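Local coordinates for uncharacterized protein DUF1344 (Bacteroides vulgatus ATCC 8482, PDB 3K6O) that is of unknown function but is a NigD-like protein, probably an exported lipoprotein, that joins an N-terminal OB domain to a C-terminal beta sandwich, at residues A[15-20]-A[58-63]. Residues are numbered along the deposited sequence; the frame is centred on the assembly and turned at random.
Sequences VTIAMA and RIFGNY
Thr16 to Ala20 and Ile59 to Tyr63 pair as neighbouring antiparallel strands in the NigD-like OB domain, part of its curled barrel wall. Thr16 with Tyr63, Ala18 with Gly61 and Ala20 with Ile59 are the hydrogen-bonded pairs, each closed by two backbone bonds. Ile17 with Asn62 and Met19 with Phe60 are the non-hydrogen-bonded pairs between them; all four side chains lie on one face of the sheet, where helix 217-221 packs on Ile17, Phe60 and Asn62, and Phe215 meets Ile17 and Phe60. There CG2 of Ile17 sits over the face of the Phe60 ring, 4.1 Å from its centroid. CD1 of the same isoleucine reaches the amide of Asn62, 3.4 Å from CG, while OD1 of Asn62 takes a hydrogen bond from Asn80 on strand 75-93. Selenomethionine Met19 approaches the Phe60 ring obliquely, SE 3.9 Å from CD1, a Met-aromatic contact. CB of Met19 lies 3.5 Å from NH2 of Arg58. The guanidinium is held by Asp36 in a salt bridge and by hydrogen bonds to Asn119 and Ser171; an alanine at Arg58 would probably leave Asp36 without its positive partner and open a gap beside Met19. On the other face, chi1 of Tyr63, -34°, lies off the staggered position, with CG roughly anti to the carbonyl carbon, and the ring runs back over Gly61, where a beta carbon would collide with the hydroxyl. Gly61 N donates to Ala18 O at 2.9 Å; from the opposite face of that carbonyl plane, Tyr63 OH donates to Ala18 O at 2.8 Å.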
# COMPACT_ATOMS: atom_id res chain seq x y z
N VAL A 15 -21.01 0.73 4.80
CA VAL A 15 -20.10 0.25 3.77
C VAL A 15 -18.72 0.28 4.37
O VAL A 15 -18.47 1.07 5.28
CB VAL A 15 -20.08 1.14 2.50
CG1 VAL A 15 -21.45 1.15 1.77
CG2 VAL A 15 -19.62 2.57 2.85
N THR A 16 -17.84 -0.57 3.86
CA THR A 16 -16.46 -0.60 4.29
C THR A 16 -15.59 -0.08 3.18
O THR A 16 -15.67 -0.57 2.06
CB THR A 16 -16.03 -2.02 4.59
OG1 THR A 16 -16.91 -2.59 5.59
CG2 THR A 16 -14.57 -2.08 5.02
N ILE A 17 -14.75 0.91 3.48
CA ILE A 17 -13.75 1.35 2.55
C ILE A 17 -12.41 0.74 2.98
O ILE A 17 -11.85 1.15 4.01
CB ILE A 17 -13.64 2.89 2.48
CG1 ILE A 17 -15.00 3.55 2.22
CG2 ILE A 17 -12.64 3.30 1.40
CD1 ILE A 17 -15.73 3.05 0.96
N ALA A 18 -11.88 -0.20 2.20
CA ALA A 18 -10.63 -0.88 2.57
C ALA A 18 -9.84 -1.42 1.38
O ALA A 18 -10.38 -1.61 0.29
CB ALA A 18 -10.87 -1.99 3.59
N MSE A 19 -8.55 -1.67 1.63
CA MSE A 19 -7.68 -2.30 0.65
C MSE A 19 -8.10 -3.74 0.40
O MSE A 19 -8.72 -4.40 1.26
CB MSE A 19 -6.24 -2.29 1.15
CG MSE A 19 -5.65 -0.91 1.40
SE MSE A 19 -5.20 -0.03 -0.26
CE MSE A 19 -4.34 -1.32 -1.24
N ALA A 20 -7.76 -4.23 -0.78
CA ALA A 20 -7.87 -5.62 -1.08
C ALA A 20 -6.94 -6.00 -2.22
O ALA A 20 -6.49 -5.15 -2.98
CB ALA A 20 -9.33 -5.99 -1.42
N ARG A 58 -4.03 -4.63 -6.91
CA ARG A 58 -4.39 -4.11 -5.62
C ARG A 58 -5.46 -3.03 -5.81
O ARG A 58 -5.32 -2.18 -6.71
CB ARG A 58 -3.16 -3.47 -5.03
CG ARG A 58 -3.32 -3.04 -3.60
CD ARG A 58 -2.61 -3.95 -2.66
NE ARG A 58 -2.54 -3.40 -1.29
CZ ARG A 58 -3.12 -3.96 -0.23
NH1 ARG A 58 -3.85 -5.07 -0.34
NH2 ARG A 58 -2.96 -3.40 0.97
N ILE A 59 -6.49 -3.04 -4.95
CA ILE A 59 -7.50 -1.98 -4.99
C ILE A 59 -7.76 -1.34 -3.63
O ILE A 59 -7.55 -1.95 -2.57
CB ILE A 59 -8.85 -2.52 -5.58
CG1 ILE A 59 -9.54 -3.52 -4.64
CG2 ILE A 59 -8.58 -3.18 -6.92
CD1 ILE A 59 -10.95 -3.96 -5.11
N PHE A 60 -8.26 -0.11 -3.67
CA PHE A 60 -8.83 0.57 -2.51
C PHE A 60 -10.31 0.62 -2.84
O PHE A 60 -10.75 1.31 -3.78
CB PHE A 60 -8.18 1.96 -2.38
CG PHE A 60 -8.52 2.70 -1.12
CD1 PHE A 60 -8.40 2.11 0.13
CD2 PHE A 60 -8.89 4.03 -1.18
CE1 PHE A 60 -8.70 2.84 1.30
CE2 PHE A 60 -9.18 4.75 -0.03
CZ PHE A 60 -9.07 4.17 1.20
N GLY A 61 -11.10 -0.16 -2.11
CA GLY A 61 -12.45 -0.44 -2.52
C GLY A 61 -13.53 -0.08 -1.53
O GLY A 61 -13.25 0.21 -0.38
N ASN A 62 -14.76 -0.09 -2.04
CA ASN A 62 -15.97 0.18 -1.30
C ASN A 62 -16.88 -1.07 -1.35
O ASN A 62 -17.43 -1.37 -2.38
CB ASN A 62 -16.68 1.39 -1.94
CG ASN A 62 -17.96 1.76 -1.25
OD1 ASN A 62 -18.61 0.93 -0.60
ND2 ASN A 62 -18.35 3.02 -1.40
N TYR A 63 -17.02 -1.76 -0.22
CA TYR A 63 -17.75 -3.03 -0.12
C TYR A 63 -18.94 -2.92 0.80
O TYR A 63 -18.92 -2.17 1.77
CB TYR A 63 -16.82 -4.15 0.40
CG TYR A 63 -15.39 -3.99 -0.05
CD1 TYR A 63 -15.06 -4.08 -1.41
CD2 TYR A 63 -14.38 -3.73 0.85
CE1 TYR A 63 -13.76 -3.91 -1.87
CE2 TYR A 63 -13.03 -3.55 0.40
CZ TYR A 63 -12.75 -3.64 -0.96
OH TYR A 63 -11.49 -3.46 -1.44